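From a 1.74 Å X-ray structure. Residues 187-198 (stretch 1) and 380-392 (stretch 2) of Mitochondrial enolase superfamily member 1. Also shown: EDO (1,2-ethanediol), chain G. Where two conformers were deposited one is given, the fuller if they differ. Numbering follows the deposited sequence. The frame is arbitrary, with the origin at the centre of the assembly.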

# COMPACT_ATOMS: atom_id res chain seq x y z
N GLY A 187 -29.63 -10.59 -17.20
CA GLY A 187 -28.69 -9.78 -16.44
C GLY A 187 -27.93 -10.56 -15.39
O GLY A 187 -28.14 -11.76 -15.20
N TYR A 188 -27.05 -9.84 -14.67
CA TYR A 188 -26.17 -10.40 -13.64
C TYR A 188 -26.80 -10.16 -12.27
O TYR A 188 -27.08 -9.01 -11.94
CB TYR A 188 -24.75 -9.80 -13.73
CG TYR A 188 -23.76 -10.69 -13.01
CD1 TYR A 188 -23.67 -10.69 -11.62
CD2 TYR A 188 -23.00 -11.62 -13.72
CE1 TYR A 188 -22.83 -11.60 -10.95
CE2 TYR A 188 -22.15 -12.52 -13.06
CZ TYR A 188 -22.06 -12.49 -11.68
OH TYR A 188 -21.24 -13.37 -11.03
N PRO A 189 -26.98 -11.23 -11.45
CA PRO A 189 -27.71 -11.08 -10.18
C PRO A 189 -26.99 -10.10 -9.23
O PRO A 189 -25.76 -10.11 -9.13
CB PRO A 189 -27.71 -12.51 -9.62
CG PRO A 189 -26.47 -13.19 -10.26
CD PRO A 189 -26.62 -12.65 -11.68
N ALA A 190 -27.78 -9.21 -8.58
CA ALA A 190 -27.23 -8.21 -7.65
C ALA A 190 -27.83 -8.31 -6.24
O ALA A 190 -28.83 -8.98 -6.00
CB ALA A 190 -27.50 -6.80 -8.20
N TYR A 191 -27.15 -7.67 -5.29
CA TYR A 191 -27.66 -7.48 -3.94
C TYR A 191 -27.64 -5.99 -3.70
O TYR A 191 -26.83 -5.29 -4.35
CB TYR A 191 -26.85 -8.25 -2.89
CG TYR A 191 -25.44 -7.74 -2.60
CD1 TYR A 191 -25.21 -6.81 -1.59
CD2 TYR A 191 -24.33 -8.35 -3.19
CE1 TYR A 191 -23.91 -6.41 -1.26
CE2 TYR A 191 -23.02 -8.01 -2.80
CZ TYR A 191 -22.82 -7.03 -1.84
OH TYR A 191 -21.56 -6.65 -1.49
N THR A 192 -28.49 -5.52 -2.78
CA THR A 192 -28.52 -4.12 -2.45
C THR A 192 -27.80 -3.80 -1.08
O THR A 192 -27.96 -4.50 -0.09
CB THR A 192 -29.95 -3.54 -2.45
OG1 THR A 192 -29.83 -2.15 -2.24
CG2 THR A 192 -30.89 -4.21 -1.38
N THR A 193 -27.07 -2.68 -1.07
CA THR A 193 -26.41 -2.16 0.14
C THR A 193 -27.21 -0.91 0.62
O THR A 193 -26.81 -0.24 1.57
CB THR A 193 -24.92 -1.94 -0.16
OG1 THR A 193 -24.40 -3.23 -0.47
CG2 THR A 193 -24.09 -1.39 1.07
N SER A 194 -28.34 -0.62 -0.02
CA SER A 194 -29.10 0.59 0.31
C SER A 194 -29.76 0.58 1.73
O SER A 194 -30.13 1.65 2.21
CB SER A 194 -30.13 0.89 -0.77
OG SER A 194 -29.43 1.19 -1.97
N CYS A 195 -29.87 -0.57 2.43
CA CYS A 195 -30.42 -0.60 3.81
C CYS A 195 -29.28 -0.81 4.83
O CYS A 195 -29.54 -1.05 6.03
CB CYS A 195 -31.46 -1.72 3.95
SG CYS A 195 -32.79 -1.66 2.70
N ALA A 196 -28.02 -0.82 4.35
CA ALA A 196 -26.89 -1.22 5.17
C ALA A 196 -26.36 -0.20 6.16
O ALA A 196 -25.71 -0.60 7.13
CB ALA A 196 -25.70 -1.61 4.25
N TRP A 197 -26.53 1.08 5.88
CA TRP A 197 -25.76 2.16 6.51
C TRP A 197 -26.08 2.41 7.97
O TRP A 197 -27.18 2.10 8.45
CB TRP A 197 -25.84 3.46 5.67
CG TRP A 197 -25.62 3.21 4.19
CD1 TRP A 197 -26.55 3.32 3.19
CD2 TRP A 197 -24.40 2.77 3.56
NE1 TRP A 197 -25.96 3.04 1.96
CE2 TRP A 197 -24.65 2.67 2.17
CE3 TRP A 197 -23.09 2.49 4.03
CZ2 TRP A 197 -23.66 2.27 1.25
CZ3 TRP A 197 -22.09 2.18 3.11
CH2 TRP A 197 -22.39 2.03 1.74
N LEU A 198 -25.05 2.89 8.70
CA LEU A 198 -25.16 3.26 10.10
C LEU A 198 -25.87 4.64 10.26
O LEU A 198 -25.75 5.50 9.39
CB LEU A 198 -23.78 3.29 10.77
CG LEU A 198 -22.85 2.05 10.80
CD1 LEU A 198 -21.98 2.04 12.08
CD2 LEU A 198 -23.56 0.79 10.65
N SER A 380 -20.33 -19.57 -14.36
CA SER A 380 -21.28 -19.90 -13.28
C SER A 380 -21.73 -18.68 -12.53
O SER A 380 -20.96 -17.70 -12.39
CB SER A 380 -20.61 -20.86 -12.27
OG SER A 380 -21.56 -21.33 -11.33
N LEU A 381 -22.94 -18.79 -11.95
CA LEU A 381 -23.54 -17.79 -11.04
C LEU A 381 -23.64 -18.35 -9.64
O LEU A 381 -24.03 -17.66 -8.70
CB LEU A 381 -24.91 -17.33 -11.54
CG LEU A 381 -24.89 -16.58 -12.88
CD1 LEU A 381 -26.33 -16.19 -13.29
CD2 LEU A 381 -23.94 -15.35 -12.83
N GLU A 382 -23.29 -19.62 -9.48
CA GLU A 382 -23.32 -20.26 -8.18
C GLU A 382 -22.41 -19.53 -7.20
O GLU A 382 -21.22 -19.32 -7.47
CB GLU A 382 -22.93 -21.73 -8.29
CG GLU A 382 -23.23 -22.45 -6.99
CD GLU A 382 -23.00 -23.94 -7.04
OE1 GLU A 382 -22.86 -24.51 -8.15
OE2 GLU A 382 -22.93 -24.54 -5.94
N ASN A 383 -22.99 -19.15 -6.03
CA ASN A 383 -22.29 -18.41 -4.97
C ASN A 383 -21.76 -17.05 -5.43
O ASN A 383 -20.94 -16.44 -4.72
CB ASN A 383 -21.11 -19.25 -4.42
CG ASN A 383 -21.59 -20.52 -3.77
OD1 ASN A 383 -22.60 -20.52 -3.10
ND2 ASN A 383 -20.91 -21.64 -4.02
N ARG A 384 -22.27 -16.53 -6.58
CA ARG A 384 -21.76 -15.25 -7.11
C ARG A 384 -22.90 -14.26 -7.25
O ARG A 384 -24.03 -14.61 -7.61
CB ARG A 384 -21.03 -15.43 -8.46
CG ARG A 384 -19.79 -16.33 -8.33
CD ARG A 384 -19.42 -16.91 -9.68
NE ARG A 384 -18.16 -17.67 -9.66
CZ ARG A 384 -18.01 -18.96 -9.38
NH1 ARG A 384 -19.08 -19.71 -9.07
NH2 ARG A 384 -16.80 -19.52 -9.44
N VAL A 385 -22.58 -13.00 -6.94
CA VAL A 385 -23.53 -11.89 -6.97
C VAL A 385 -22.73 -10.58 -7.03
O VAL A 385 -21.65 -10.51 -6.47
CB VAL A 385 -24.45 -11.96 -5.70
CG1 VAL A 385 -23.67 -11.72 -4.41
CG2 VAL A 385 -25.68 -11.06 -5.82
N CYS A 386 -23.31 -9.55 -7.63
CA CYS A 386 -22.61 -8.28 -7.73
C CYS A 386 -23.23 -7.27 -6.79
O CYS A 386 -24.44 -7.11 -6.78
CB CYS A 386 -22.64 -7.76 -9.16
SG CYS A 386 -21.52 -6.37 -9.42
N GLU A 387 -22.41 -6.51 -6.05
CA GLU A 387 -22.99 -5.49 -5.19
C GLU A 387 -23.67 -4.38 -6.02
O GLU A 387 -23.22 -4.05 -7.12
CB GLU A 387 -21.91 -4.88 -4.30
CG GLU A 387 -22.39 -3.83 -3.30
CD GLU A 387 -21.34 -3.48 -2.25
OE1 GLU A 387 -20.13 -3.55 -2.55
OE2 GLU A 387 -21.75 -3.14 -1.10
N TYR A 388 -24.71 -3.78 -5.46
CA TYR A 388 -25.33 -2.62 -6.06
C TYR A 388 -25.65 -1.56 -4.97
O TYR A 388 -26.14 -1.91 -3.90
CB TYR A 388 -26.60 -2.98 -6.87
CG TYR A 388 -27.32 -1.77 -7.44
CD1 TYR A 388 -26.86 -1.15 -8.61
CD2 TYR A 388 -28.35 -1.15 -6.74
CE1 TYR A 388 -27.51 -0.01 -9.12
CE2 TYR A 388 -28.98 -0.01 -7.23
CZ TYR A 388 -28.55 0.56 -8.41
OH TYR A 388 -29.20 1.68 -8.88
N VAL A 389 -25.40 -0.29 -5.26
CA VAL A 389 -25.79 0.83 -4.38
C VAL A 389 -26.50 1.86 -5.27
O VAL A 389 -26.11 2.04 -6.43
CB VAL A 389 -24.64 1.43 -3.52
CG1 VAL A 389 -25.19 2.27 -2.36
CG2 VAL A 389 -23.73 0.32 -2.95
N ASP A 390 -27.56 2.47 -4.76
CA ASP A 390 -28.43 3.40 -5.52
C ASP A 390 -27.93 4.87 -5.65
O ASP A 390 -28.71 5.73 -6.07
CB ASP A 390 -29.85 3.44 -4.89
CG ASP A 390 -29.91 3.89 -3.42
OD1 ASP A 390 -28.88 3.72 -2.70
OD2 ASP A 390 -30.99 4.34 -2.97
N HIS A 391 -26.64 5.11 -5.35
CA HIS A 391 -25.98 6.42 -5.37
C HIS A 391 -25.47 6.90 -6.76
O HIS A 391 -24.78 6.13 -7.44
CB HIS A 391 -24.73 6.36 -4.44
CG HIS A 391 -24.95 6.63 -2.97
ND1 HIS A 391 -25.66 5.75 -2.16
CD2 HIS A 391 -24.43 7.62 -2.20
CE1 HIS A 391 -25.59 6.25 -0.94
NE2 HIS A 391 -24.85 7.38 -0.92
N LEU A 392 -25.74 8.21 -7.14
CA LEU A 392 -24.99 8.98 -8.15
C LEU A 392 -24.91 8.50 -9.60
O LEU A 392 -24.13 9.06 -10.40
CB LEU A 392 -23.52 9.10 -7.63
CG LEU A 392 -23.34 9.67 -6.18
CD1 LEU A 392 -21.84 9.60 -5.73
CD2 LEU A 392 -23.94 11.09 -6.04
C1 EDO G . -25.45 -21.51 -14.87
O1 EDO G . -24.66 -20.82 -15.82
C2 EDO G . -25.66 -20.69 -13.59
O2 EDO G . -24.57 -20.94 -12.72
O HOH W 1 -27.71 3.85 -0.14

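Two short strands, 188-192 and 386-388, lie side by side as parallel neighbours in a sheet, pairing Ala190 with Cys386, Tyr191 with Glu387 and Thr192 with Tyr388. The hydrogen bonds alternate as parallel pairing demands: Cys386 N donates to Pro189 O (2.9 Å), Tyr191 N to Cys386 O (3.1 Å), Tyr388 N weakly to Tyr191 O (2.8 Å), and Thr193 N to Tyr388 O (3.1 Å). Proline has no amide hydrogen, but its carbonyl serves here as an acceptor.

On the face carrying Ala190, Cys386, Thr192 and Tyr388, Ala190 and Cys386 are the closest pair, with CA atoms 4.6 Å apart, and the alanine methyl, Ala190 CB, rests 4.1 Å from Tyr388 CB. The face of Tyr191 and Glu387 is built differently. The Tyr191 ring lies across the neighbouring strand, so that Glu387 CA sits over its face, 3.7 Å from the ring centroid, in a CH-pi contact. Val385 fills space beside this ring, its CG1 3.6 Å from Tyr191 CD2. Glu387 then extends its side chain to accept a hydrogen bond from Thr193, OG1 to OE2 at 2.7 Å, giving the buried carboxylate a polar partner.

At the start of the pairing, Leu381 is the bump, and its branched end fits the hollow between the rings of Tyr188 and Pro189: CD2 lies 3.4 Å from Tyr188 CE2 and 4.0 Å from Pro189 CD, and CD1 is 3.9 Å from Pro189 CD. Tyr188 presents its ring edge to Cys386 N, while its buried hydroxyl lies against the aliphatic CB of Arg384 (Tyr188 OH to Arg384 CB, 3.3 Å) and finds no polar partner.

Beyond the strands, stretch 1 folds into a type I turn from Thr193 to Ala196. Ser194 OG donates to Asp390 OD1 (2.7 Å), and a water links that same oxygen (2.8 Å) to Trp197 NE1 (2.9 Å). Val389 CG1 packs at the indole edge, 3.9 Å from Trp197 CZ2.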